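BepC protein (Bartonella tribocorum, PDB 4WGJ) probably transfers AMP from ATP to threonine or tyrosine side chains of target proteins, through an N-terminal Fic domain that here binds an ATP analogue. Local coordinates at residues K101-P106 against A191-M196; L64-L69 against H153-G158; T80-F85 against P111-E116. One frame throughout, in Å; residues are numbered along the deposited sequence. Where two conformers were deposited one is given.

Along the chain the segments run 64-69, 80-85, 101-106, 111-116, 153-158 and 191-196, so interaction 3 lies within the span joined by interaction 2, while interaction 1 crosses both. Centres of interactions 2 and 3 are about 12 Å apart and the two touch through Arg81, which binds carbonyls of His153 and Pro154. Interaction 1 has its centre about 20 Å from each of the others. It does not touch interaction 2, but both contact the nucleotide: helix 185-198 and the loop before helix 111-126 hold the adenine, whereas the loop between helices 135-152 and 159-174 grips the phosphates. Interactions 1 and 2 line the Fic domain's nucleotide site; interaction 3 stands behind it, tied through Arg81.

Interaction 1 (K101-P106 against A191-M196); sequences KGYEAP and ACIEAM. With ANP (phosphoaminophosphonic acid-adenylate ester), chain B.
The ring of Tyr103 has the exocyclic amino group of the nucleotide over one face, and Ile193 comes up to it obliquely near its hydroxyl end. ANP N6 lies 3.2 Å above the plane of the Tyr103 ring, offset toward the rim by CD2. The C6-N6 bond runs nearly along the ring normal, and the adenine plane accordingly stands almost perpendicular to the phenol. This is no parallel stack: one ring presents its amino edge to the face of the other.

Ile193 works on both groups with different branches. Its CG1 lies over the adenine face, 3.6 Å from ANP C6, while CD1 continues to the phenol, 3.4 Å from Tyr103 OH. CG2 completes the grip at 3.8 Å from Tyr103 CE1. With CG1 anti to the carbonyl carbon (chi1 -69°), the longer branch of Ile193 reaches both adenine and tyrosine.

At another border of the base, Met196 passes alongside the C2 corner, its SD 3.8 Å from ANP C2. The chain leaves the helix with CG anti to the backbone N (chi1 -173°), then bends at chi3. That bend brings Met196 CE to 3.3 Å from Pro106 O, and the same methyl also approaches Ala105 O. Ala105 CB packs near Met196 O, and Ala105 N is hydrogen-bonded to Gln197 OE1, a polar tie between loop and helix. Farther along the nucleotide, Cys192 SG lies 3.2 Å from ANP O2'.

No hydrogen bond joins the two segments directly; they meet by packing around the base, partly of side chains on backbone carbonyls. Tyr103 from the loop before helix 111-126 and Cys192, Ile193 and Met196 from helix 185-198 thus line part of the adenine and ribose end of the ATP-analogue pocket in this Fic domain.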
loop_
_atom_site.group_PDB
_atom_site.type_symbol
_atom_site.label_atom_id
_atom_site.label_comp_id
_atom_site.label_asym_id
_atom_site.label_seq_id
_atom_site.Cartn_x
_atom_site.Cartn_y
_atom_site.Cartn_z
ATOM N N LYS A 101 -13.255 -1.604 10.099
ATOM C CA LYS A 101 -14.534 -1.579 10.807
ATOM C C LYS A 101 -15.332 -2.845 10.514
ATOM O O LYS A 101 -15.481 -3.240 9.358
ATOM C CB LYS A 101 -15.351 -0.341 10.421
ATOM N N GLY A 102 -15.824 -3.484 11.568
ATOM C CA GLY A 102 -16.639 -4.672 11.418
ATOM C C GLY A 102 -15.846 -5.961 11.339
ATOM O O GLY A 102 -16.427 -7.031 11.138
ATOM N N TYR A 103 -14.524 -5.865 11.488
ATOM C CA TYR A 103 -13.660 -7.049 11.467
ATOM C C TYR A 103 -12.796 -7.147 12.713
ATOM O O TYR A 103 -12.491 -6.139 13.345
ATOM C CB TYR A 103 -12.776 -7.051 10.214
ATOM C CG TYR A 103 -13.582 -7.340 8.983
ATOM C CD1 TYR A 103 -13.856 -8.648 8.604
ATOM C CD2 TYR A 103 -14.110 -6.308 8.218
ATOM C CE1 TYR A 103 -14.624 -8.920 7.483
ATOM C CE2 TYR A 103 -14.873 -6.569 7.097
ATOM C CZ TYR A 103 -15.125 -7.875 6.733
ATOM O OH TYR A 103 -15.884 -8.138 5.618
ATOM N N GLU A 104 -12.398 -8.368 13.053
ATOM C CA GLU A 104 -11.680 -8.633 14.299
ATOM C C GLU A 104 -10.171 -8.434 14.198
ATOM O O GLU A 104 -9.552 -7.936 15.135
ATOM C CB GLU A 104 -11.963 -10.059 14.777
ATOM C CG GLU A 104 -13.380 -10.268 15.295
ATOM C CD GLU A 104 -13.662 -11.713 15.674
ATOM O OE1 GLU A 104 -12.814 -12.589 15.391
ATOM O OE2 GLU A 104 -14.737 -11.975 16.258
ATOM N N ALA A 105 -9.580 -8.824 13.069
ATOM C CA ALA A 105 -8.124 -8.812 12.941
ATOM C C ALA A 105 -7.601 -7.439 12.547
ATOM O O ALA A 105 -8.017 -6.882 11.526
ATOM C CB ALA A 105 -7.673 -9.859 11.930
ATOM N N PRO A 106 -6.682 -6.884 13.355
ATOM C CA PRO A 106 -6.095 -5.580 13.040
ATOM C C PRO A 106 -4.940 -5.691 12.063
ATOM O O PRO A 106 -4.368 -6.767 11.875
ATOM C CB PRO A 106 -5.584 -5.091 14.398
ATOM C CG PRO A 106 -5.217 -6.358 15.112
ATOM C CD PRO A 106 -6.200 -7.412 14.647
ATOM N N ALA A 191 -10.134 -10.846 -1.720
ATOM C CA ALA A 191 -8.842 -11.518 -1.565
ATOM C C ALA A 191 -8.123 -11.069 -0.297
ATOM O O ALA A 191 -7.564 -11.890 0.436
ATOM C CB ALA A 191 -7.955 -11.272 -2.787
ATOM N N CYS A 192 -8.140 -9.764 -0.041
ATOM C CA CYS A 192 -7.467 -9.207 1.130
ATOM C C CYS A 192 -8.104 -9.679 2.436
ATOM O O CYS A 192 -7.403 -10.077 3.377
ATOM C CB CYS A 192 -7.485 -7.685 1.066
ATOM S SG CYS A 192 -6.336 -7.032 -0.187
ATOM N N ILE A 193 -9.433 -9.636 2.482
ATOM C CA ILE A 193 -10.160 -10.051 3.681
ATOM C C ILE A 193 -9.980 -11.546 3.952
ATOM O O ILE A 193 -9.707 -11.955 5.086
ATOM C CB ILE A 193 -11.656 -9.705 3.559
ATOM C CG1 ILE A 193 -11.849 -8.187 3.617
ATOM C CG2 ILE A 193 -12.479 -10.404 4.657
ATOM C CD1 ILE A 193 -13.305 -7.747 3.442
ATOM N N GLU A 194 -10.110 -12.376 2.922
ATOM C CA GLU A 194 -9.938 -13.811 3.121
ATOM C C GLU A 194 -8.552 -14.125 3.686
ATOM O O GLU A 194 -8.413 -14.962 4.580
ATOM C CB GLU A 194 -10.164 -14.583 1.812
ATOM C CG GLU A 194 -11.620 -14.666 1.408
ATOM C CD GLU A 194 -12.411 -15.648 2.271
ATOM O OE1 GLU A 194 -11.818 -16.611 2.806
ATOM O OE2 GLU A 194 -13.630 -15.455 2.410
ATOM N N ALA A 195 -7.535 -13.452 3.169
ATOM C CA ALA A 195 -6.170 -13.683 3.630
ATOM C C ALA A 195 -5.980 -13.218 5.059
ATOM O O ALA A 195 -5.497 -13.969 5.909
ATOM C CB ALA A 195 -5.174 -12.976 2.723
ATOM N N MET A 196 -6.350 -11.973 5.332
ATOM C CA MET A 196 -5.952 -11.373 6.600
ATOM C C MET A 196 -6.929 -11.672 7.730
ATOM O O MET A 196 -6.521 -11.867 8.878
ATOM C CB MET A 196 -5.794 -9.864 6.446
ATOM C CG MET A 196 -5.222 -9.219 7.692
ATOM S SD MET A 196 -4.921 -7.469 7.453
ATOM C CE MET A 196 -5.820 -6.829 8.866
HETATM P PG ANP B . -7.796 1.391 -2.353
HETATM O O1G ANP B . -7.441 2.038 -3.745
HETATM O O2G ANP B . -9.256 1.032 -2.381
HETATM O O3G ANP B . -6.924 0.096 -2.170
HETATM P PB ANP B . -6.155 2.984 -0.437
HETATM O O1B ANP B . -5.145 2.979 -1.538
HETATM O O2B ANP B . -6.329 4.392 0.204
HETATM N N3B ANP B . -7.650 2.488 -1.041
HETATM P PA ANP B . -6.243 1.978 2.186
HETATM O O1A ANP B . -7.668 2.399 2.262
HETATM O O2A ANP B . -5.296 2.626 3.188
HETATM O O3A ANP B . -5.638 2.047 0.715
HETATM O "O5'" ANP B . -6.196 0.401 2.368
HETATM C "C5'" ANP B . -7.046 -0.418 1.528
HETATM C "C4'" ANP B . -6.586 -1.854 1.536
HETATM O "O4'" ANP B . -7.119 -2.531 2.706
HETATM C "C3'" ANP B . -7.058 -2.658 0.319
HETATM O "O3'" ANP B . -6.037 -3.503 -0.204
HETATM C "C2'" ANP B . -8.235 -3.461 0.879
HETATM O "O2'" ANP B . -8.486 -4.660 0.156
HETATM C "C1'" ANP B . -7.737 -3.735 2.294
HETATM N N9 ANP B . -8.806 -4.087 3.226
HETATM C C8 ANP B . -10.071 -3.559 3.272
HETATM N N7 ANP B . -10.836 -4.083 4.199
HETATM C C5 ANP B . -10.020 -5.025 4.807
HETATM C C6 ANP B . -10.235 -5.931 5.866
HETATM N N6 ANP B . -11.387 -6.029 6.532
HETATM N N1 ANP B . -9.210 -6.737 6.222
HETATM C C2 ANP B . -8.057 -6.645 5.555
HETATM N N3 ANP B . -7.739 -5.834 4.543
HETATM C C4 ANP B . -8.767 -5.044 4.216
#

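Interaction 2 (L64-L69 against H153-G158); sequences LIHWSL and HPFRKG. With ANP (phosphoaminophosphonic acid-adenylate ester), chain B.
The Fic motif, HxFx(D/E)GNGRxxR in the family and here with Lys157 at the usually acidic position, begins at His153, and in this contact its loop is held against helix 59-70 by His66, which meets Phe155 with its face and Lys157 with its edge. The imidazole and phenyl rings form an offset stack, with centroids 3.8 Å apart and planes only 7° from parallel. Chi1 of -170°, with CG anti to the backbone N, directs the His66 ring into the loop, and the two side chains run past each other in opposite directions. His66 CB also lies over the phenyl face as a CH-pi contact, while Pro154 CB is on the opposite face.

His66 NE2 donates to Lys157 O at 2.8 Å with an N-H...O angle of 162°. The acceptor is close to the imidazole plane and the donor lies in the carbonyl plane. Since ND1 is hydrogen-bonded to Gly78 N, both ring nitrogens are engaged, which fixes the ring's rotation and is consistent with a proton on NE2.

The carbonyl so held belongs to the stretch that grips the phosphates. Lys157 is bent at chi2 and chi4, and its NZ donates to ANP O2B at 2.7 Å, with a weak bond to O1A. Gly158, the N-cap of helix 159-174, adds a backbone bond to that beta-phosphate oxygen: Gly158 N to ANP O2B, 2.9 Å.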
loop_
_atom_site.group_PDB
_atom_site.type_symbol
_atom_site.label_atom_id
_atom_site.label_comp_id
_atom_site.label_asym_id
_atom_site.label_seq_id
_atom_site.Cartn_x
_atom_site.Cartn_y
_atom_site.Cartn_z
ATOM N N LEU A 64 8.794 5.913 -0.862
ATOM C CA LEU A 64 9.004 6.733 -2.072
ATOM C C LEU A 64 7.798 6.605 -3.002
ATOM O O LEU A 64 7.319 7.585 -3.592
ATOM C CB LEU A 64 10.276 6.304 -2.803
ATOM C CG LEU A 64 10.411 6.843 -4.238
ATOM C CD1 LEU A 64 10.571 8.357 -4.239
ATOM C CD2 LEU A 64 11.577 6.157 -4.966
ATOM N N ILE A 65 7.307 5.380 -3.135
ATOM C CA ILE A 65 6.096 5.146 -3.911
ATOM C C ILE A 65 4.934 5.938 -3.316
ATOM O O ILE A 65 4.208 6.640 -4.041
ATOM C CB ILE A 65 5.747 3.658 -3.962
ATOM C CG1 ILE A 65 6.720 2.948 -4.907
ATOM C CG2 ILE A 65 4.299 3.463 -4.433
ATOM C CD1 ILE A 65 6.628 1.424 -4.842
ATOM N N HIS A 66 4.779 5.859 -1.995
ATOM C CA HIS A 66 3.643 6.523 -1.374
ATOM C C HIS A 66 3.754 8.042 -1.566
ATOM O O HIS A 66 2.762 8.702 -1.910
ATOM C CB HIS A 66 3.541 6.147 0.114
ATOM C CG HIS A 66 2.264 6.591 0.758
ATOM N ND1 HIS A 66 2.136 7.811 1.384
ATOM C CD2 HIS A 66 1.055 5.985 0.864
ATOM C CE1 HIS A 66 0.908 7.933 1.861
ATOM N NE2 HIS A 66 0.231 6.840 1.554
ATOM N N TRP A 67 4.956 8.593 -1.387
ATOM C CA TRP A 67 5.142 10.027 -1.597
ATOM C C TRP A 67 4.806 10.388 -3.041
ATOM O O TRP A 67 4.091 11.363 -3.315
ATOM C CB TRP A 67 6.580 10.472 -1.273
ATOM C CG TRP A 67 6.731 11.967 -1.417
ATOM C CD1 TRP A 67 6.470 12.910 -0.468
ATOM C CD2 TRP A 67 7.117 12.678 -2.598
ATOM N NE1 TRP A 67 6.678 14.172 -0.982
ATOM C CE2 TRP A 67 7.074 14.055 -2.291
ATOM C CE3 TRP A 67 7.510 12.285 -3.881
ATOM C CZ2 TRP A 67 7.416 15.036 -3.210
ATOM C CZ3 TRP A 67 7.845 13.261 -4.797
ATOM C CH2 TRP A 67 7.788 14.621 -4.463
ATOM N N SER A 68 5.330 9.601 -3.969
ATOM C CA SER A 68 5.120 9.887 -5.387
ATOM C C SER A 68 3.637 9.895 -5.771
ATOM O O SER A 68 3.183 10.744 -6.550
ATOM C CB SER A 68 5.881 8.860 -6.235
ATOM O OG SER A 68 7.277 8.936 -5.984
ATOM N N LEU A 69 2.880 8.947 -5.234
ATOM C CA LEU A 69 1.462 8.856 -5.545
ATOM C C LEU A 69 0.626 9.893 -4.805
ATOM O O LEU A 69 -0.369 10.370 -5.343
ATOM C CB LEU A 69 0.934 7.451 -5.223
ATOM C CG LEU A 69 1.567 6.346 -6.072
ATOM C CD1 LEU A 69 0.899 5.002 -5.753
ATOM C CD2 LEU A 69 1.439 6.656 -7.563
ATOM N N HIS A 153 0.368 -2.507 6.347
ATOM C CA HIS A 153 -0.544 -1.360 6.208
ATOM C C HIS A 153 0.120 -0.113 6.776
ATOM O O HIS A 153 -0.404 0.503 7.701
ATOM C CB HIS A 153 -1.862 -1.669 6.945
ATOM C CG HIS A 153 -3.009 -0.753 6.616
ATOM N ND1 HIS A 153 -3.826 -0.943 5.520
ATOM C CD2 HIS A 153 -3.518 0.314 7.282
ATOM C CE1 HIS A 153 -4.777 -0.025 5.517
ATOM N NE2 HIS A 153 -4.609 0.756 6.570
ATOM N N PRO A 154 1.304 0.244 6.245
ATOM C CA PRO A 154 2.158 1.190 6.975
ATOM C C PRO A 154 1.676 2.635 7.001
ATOM O O PRO A 154 2.231 3.413 7.778
ATOM C CB PRO A 154 3.495 1.126 6.211
ATOM C CG PRO A 154 3.438 -0.146 5.413
ATOM C CD PRO A 154 1.978 -0.288 5.051
ATOM N N PHE A 155 0.702 3.001 6.168
ATOM C CA PHE A 155 0.288 4.409 6.071
ATOM C C PHE A 155 -1.120 4.650 6.609
ATOM O O PHE A 155 -1.928 3.727 6.709
ATOM C CB PHE A 155 0.377 4.889 4.610
ATOM C CG PHE A 155 1.719 4.608 3.981
ATOM C CD1 PHE A 155 2.795 5.452 4.217
ATOM C CD2 PHE A 155 1.914 3.467 3.201
ATOM C CE1 PHE A 155 4.044 5.180 3.676
ATOM C CE2 PHE A 155 3.167 3.185 2.661
ATOM C CZ PHE A 155 4.227 4.047 2.903
ATOM N N ARG A 156 -1.421 5.902 6.932
ATOM C CA ARG A 156 -2.761 6.241 7.414
ATOM C C ARG A 156 -3.811 5.975 6.322
ATOM O O ARG A 156 -4.946 5.599 6.606
ATOM C CB ARG A 156 -2.807 7.700 7.878
ATOM C CG ARG A 156 -4.199 8.199 8.291
ATOM C CD ARG A 156 -4.800 7.351 9.429
ATOM N NE ARG A 156 -6.143 7.819 9.791
ATOM C CZ ARG A 156 -7.250 7.547 9.098
ATOM N NH1 ARG A 156 -7.188 6.806 7.987
ATOM N NH2 ARG A 156 -8.421 8.023 9.510
ATOM N N LYS A 157 -3.408 6.151 5.069
ATOM C CA LYS A 157 -4.301 5.977 3.927
ATOM C C LYS A 157 -3.419 5.798 2.695
ATOM O O LYS A 157 -2.248 6.198 2.711
ATOM C CB LYS A 157 -5.239 7.191 3.760
ATOM C CG LYS A 157 -6.473 6.949 2.861
ATOM C CD LYS A 157 -7.375 5.876 3.475
ATOM C CE LYS A 157 -8.728 5.784 2.780
ATOM N NZ LYS A 157 -8.594 5.409 1.346
ATOM N N GLY A 158 -3.963 5.185 1.646
ATOM C CA GLY A 158 -3.204 4.997 0.419
ATOM C C GLY A 158 -2.382 3.715 0.384
ATOM O O GLY A 158 -1.513 3.540 -0.477
HETATM P PG ANP B . -7.796 1.391 -2.353
HETATM O O1G ANP B . -7.441 2.038 -3.745
HETATM O O2G ANP B . -9.256 1.032 -2.381
HETATM O O3G ANP B . -6.924 0.096 -2.170
HETATM P PB ANP B . -6.155 2.984 -0.437
HETATM O O1B ANP B . -5.145 2.979 -1.538
HETATM O O2B ANP B . -6.329 4.392 0.204
HETATM N N3B ANP B . -7.650 2.488 -1.041
HETATM P PA ANP B . -6.243 1.978 2.186
HETATM O O1A ANP B . -7.668 2.399 2.262
HETATM O O2A ANP B . -5.296 2.626 3.188
HETATM O O3A ANP B . -5.638 2.047 0.715
HETATM O "O5'" ANP B . -6.196 0.401 2.368
HETATM C "C5'" ANP B . -7.046 -0.418 1.528
HETATM C "C4'" ANP B . -6.586 -1.854 1.536
HETATM O "O4'" ANP B . -7.119 -2.531 2.706
HETATM C "C3'" ANP B . -7.058 -2.658 0.319
HETATM O "O3'" ANP B . -6.037 -3.503 -0.204
HETATM C "C2'" ANP B . -8.235 -3.461 0.879
HETATM O "O2'" ANP B . -8.486 -4.660 0.156
HETATM C "C1'" ANP B . -7.737 -3.735 2.294
HETATM N N9 ANP B . -8.806 -4.087 3.226
HETATM C C8 ANP B . -10.071 -3.559 3.272
HETATM N N7 ANP B . -10.836 -4.083 4.199
HETATM C C5 ANP B . -10.020 -5.025 4.807
HETATM C C6 ANP B . -10.235 -5.931 5.866
HETATM N N6 ANP B . -11.387 -6.029 6.532
HETATM N N1 ANP B . -9.210 -6.737 6.222
HETATM C C2 ANP B . -8.057 -6.645 5.555
HETATM N N3 ANP B . -7.739 -5.834 4.543
HETATM C C4 ANP B . -8.767 -5.044 4.216
#

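Interaction 3 (T80-F85 against P111-E116); sequences TRDTSF and PQIKKE
Ile113 lays its terminal methyl on the guanidinium of Arg81 and packs against Asp82 beside it. The methyl CD1 sits 3.4 Å above the guanidinium plane, over its centre, and the closest pair is Arg81 CZ to Ile113 CD1 at 3.5 Å. An apolar group thus occupies this face, while the N-H groups point outward around the rim. Asp82 CB approaches the same methyl at 3.9 Å, and Asp82 OD2 lies near Ile113 CB and CG2.

Between the polar groups a water makes the link. It donates to Asp82 OD2 at 2.5 Å and accepts from Lys114 N at 3.0 Å, bridging the carboxylate to a backbone N-H near the start of helix 111-126. There is no direct hydrogen bond between the two segments.

The next shell sets the carboxylate and the arginine. Asp82 CG lies between the backbone N and the carbonyl carbon, a rotation (chi1 55°) that turns OD1 back over the turn, where it accepts from Thr80 OG1 at 2.5 Å through the syn lone pair. Thr80 to Thr83 form a type I beta turn, in which Thr80 O accepts from both Thr83 N and Thr83 OG1, the latter at 2.8 Å. The extended Arg81 chain carries its charge inward to backbone carbonyls: NE bonds His153 O, NH1 bonds Met95 O and NH2 bonds Ala108 O. With three separate carbonyls around the rim, the guanidinium's rotation is fixed and the face under Ile113 is set.

Farther out, the turn leads into the hairpin of strands 85-86 and 92-93, which probably corresponds to the flap beside the active site of Fic domains, while Arg81 ties the turn to the opening residue of the Fic motif.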
loop_
_atom_site.group_PDB
_atom_site.type_symbol
_atom_site.label_atom_id
_atom_site.label_comp_id
_atom_site.label_asym_id
_atom_site.label_seq_id
_atom_site.Cartn_x
_atom_site.Cartn_y
_atom_site.Cartn_z
ATOM N N THR A 80 5.041 6.993 7.472
ATOM C CA THR A 80 4.237 5.887 7.992
ATOM C C THR A 80 3.503 6.279 9.278
ATOM O O THR A 80 3.918 7.205 9.986
ATOM C CB THR A 80 5.115 4.652 8.240
ATOM O OG1 THR A 80 6.212 5.022 9.073
ATOM C CG2 THR A 80 5.676 4.128 6.915
ATOM N N ARG A 81 2.418 5.568 9.582
ATOM C CA ARG A 81 1.504 5.983 10.642
ATOM C C ARG A 81 2.009 5.672 12.042
ATOM O O ARG A 81 1.366 6.051 13.018
ATOM C CB ARG A 81 0.131 5.342 10.450
ATOM C CG ARG A 81 0.153 3.826 10.489
ATOM C CD ARG A 81 -1.227 3.220 10.157
ATOM N NE ARG A 81 -1.078 1.790 9.935
ATOM C CZ ARG A 81 -1.065 0.859 10.891
ATOM N NH1 ARG A 81 -1.270 1.183 12.171
ATOM N NH2 ARG A 81 -0.865 -0.411 10.559
ATOM N N ASP A 82 3.149 4.993 12.137
ATOM C CA ASP A 82 3.787 4.733 13.435
ATOM C C ASP A 82 4.683 5.880 13.868
ATOM O O ASP A 82 5.224 5.865 14.975
ATOM C CB ASP A 82 4.610 3.437 13.396
ATOM C CG ASP A 82 5.657 3.420 12.267
ATOM O OD1 ASP A 82 5.647 4.334 11.415
ATOM O OD2 ASP A 82 6.478 2.471 12.226
ATOM N N THR A 83 4.865 6.873 13.004
ATOM C CA THR A 83 5.717 8.020 13.302
ATOM C C THR A 83 4.860 9.269 13.472
ATOM O O THR A 83 3.919 9.477 12.685
ATOM C CB THR A 83 6.744 8.234 12.180
ATOM O OG1 THR A 83 6.068 8.683 11.001
ATOM C CG2 THR A 83 7.466 6.927 11.873
ATOM N N SER A 84 5.152 10.098 14.467
ATOM C CA SER A 84 4.341 11.295 14.658
ATOM C C SER A 84 4.548 12.244 13.497
ATOM O O SER A 84 5.670 12.434 13.020
ATOM C CB SER A 84 4.674 11.987 15.980
ATOM O OG SER A 84 4.195 11.200 17.052
ATOM N N PHE A 85 3.449 12.818 13.023
ATOM C CA PHE A 85 3.529 13.780 11.943
ATOM C C PHE A 85 2.882 15.087 12.344
ATOM O O PHE A 85 1.734 15.096 12.760
ATOM C CB PHE A 85 2.844 13.263 10.674
ATOM C CG PHE A 85 2.921 14.239 9.542
ATOM C CD1 PHE A 85 4.059 14.308 8.759
ATOM C CD2 PHE A 85 1.881 15.126 9.290
ATOM C CE1 PHE A 85 4.164 15.224 7.741
ATOM C CE2 PHE A 85 1.983 16.053 8.264
ATOM C CZ PHE A 85 3.123 16.101 7.486
ATOM N N PRO A 111 4.955 -0.964 16.874
ATOM C CA PRO A 111 6.277 -1.525 16.555
ATOM C C PRO A 111 6.218 -2.670 15.537
ATOM O O PRO A 111 7.214 -2.962 14.871
ATOM C CB PRO A 111 6.783 -2.042 17.915
ATOM C CG PRO A 111 5.959 -1.364 18.929
ATOM C CD PRO A 111 4.628 -1.101 18.303
ATOM N N GLN A 112 5.066 -3.319 15.416
ATOM C CA GLN A 112 4.921 -4.401 14.439
ATOM C C GLN A 112 5.098 -3.916 13.003
ATOM O O GLN A 112 5.482 -4.693 12.123
ATOM C CB GLN A 112 3.551 -5.067 14.564
ATOM C CG GLN A 112 3.344 -5.839 15.850
ATOM C CD GLN A 112 1.975 -6.493 15.926
ATOM O OE1 GLN A 112 1.041 -6.102 15.223
ATOM N NE2 GLN A 112 1.847 -7.496 16.793
ATOM N N ILE A 113 4.785 -2.651 12.746
ATOM C CA ILE A 113 4.850 -2.164 11.364
ATOM C C ILE A 113 6.294 -2.229 10.864
ATOM O O ILE A 113 6.576 -2.825 9.822
ATOM C CB ILE A 113 4.302 -0.716 11.228
ATOM C CG1 ILE A 113 2.818 -0.682 11.619
ATOM C CG2 ILE A 113 4.521 -0.191 9.794
ATOM C CD1 ILE A 113 2.279 0.719 11.897
ATOM N N LYS A 114 7.213 -1.638 11.615
ATOM C CA LYS A 114 8.620 -1.679 11.231
ATOM C C LYS A 114 9.170 -3.108 11.193
ATOM O O LYS A 114 9.975 -3.450 10.318
ATOM C CB LYS A 114 9.449 -0.823 12.193
ATOM C CG LYS A 114 10.937 -0.766 11.884
ATOM C CD LYS A 114 11.666 0.126 12.882
ATOM C CE LYS A 114 13.151 0.231 12.557
ATOM N NZ LYS A 114 13.955 0.729 13.710
ATOM N N LYS A 115 8.759 -3.929 12.163
ATOM C CA LYS A 115 9.262 -5.300 12.260
ATOM C C LYS A 115 8.855 -6.093 11.033
ATOM O O LYS A 115 9.663 -6.825 10.450
ATOM C CB LYS A 115 8.747 -5.986 13.527
ATOM N N GLU A 116 7.605 -5.919 10.627
ATOM C CA GLU A 116 7.071 -6.650 9.485
ATOM C C GLU A 116 7.703 -6.186 8.185
ATOM O O GLU A 116 7.987 -7.001 7.300
ATOM C CB GLU A 116 5.544 -6.511 9.433
ATOM C CG GLU A 116 4.867 -7.300 10.566
ATOM C CD GLU A 116 3.347 -7.272 10.511
ATOM O OE1 GLU A 116 2.764 -7.033 9.427
ATOM O OE2 GLU A 116 2.722 -7.497 11.573
HETATM O O HOH W 1 6.730 0.479 13.641
#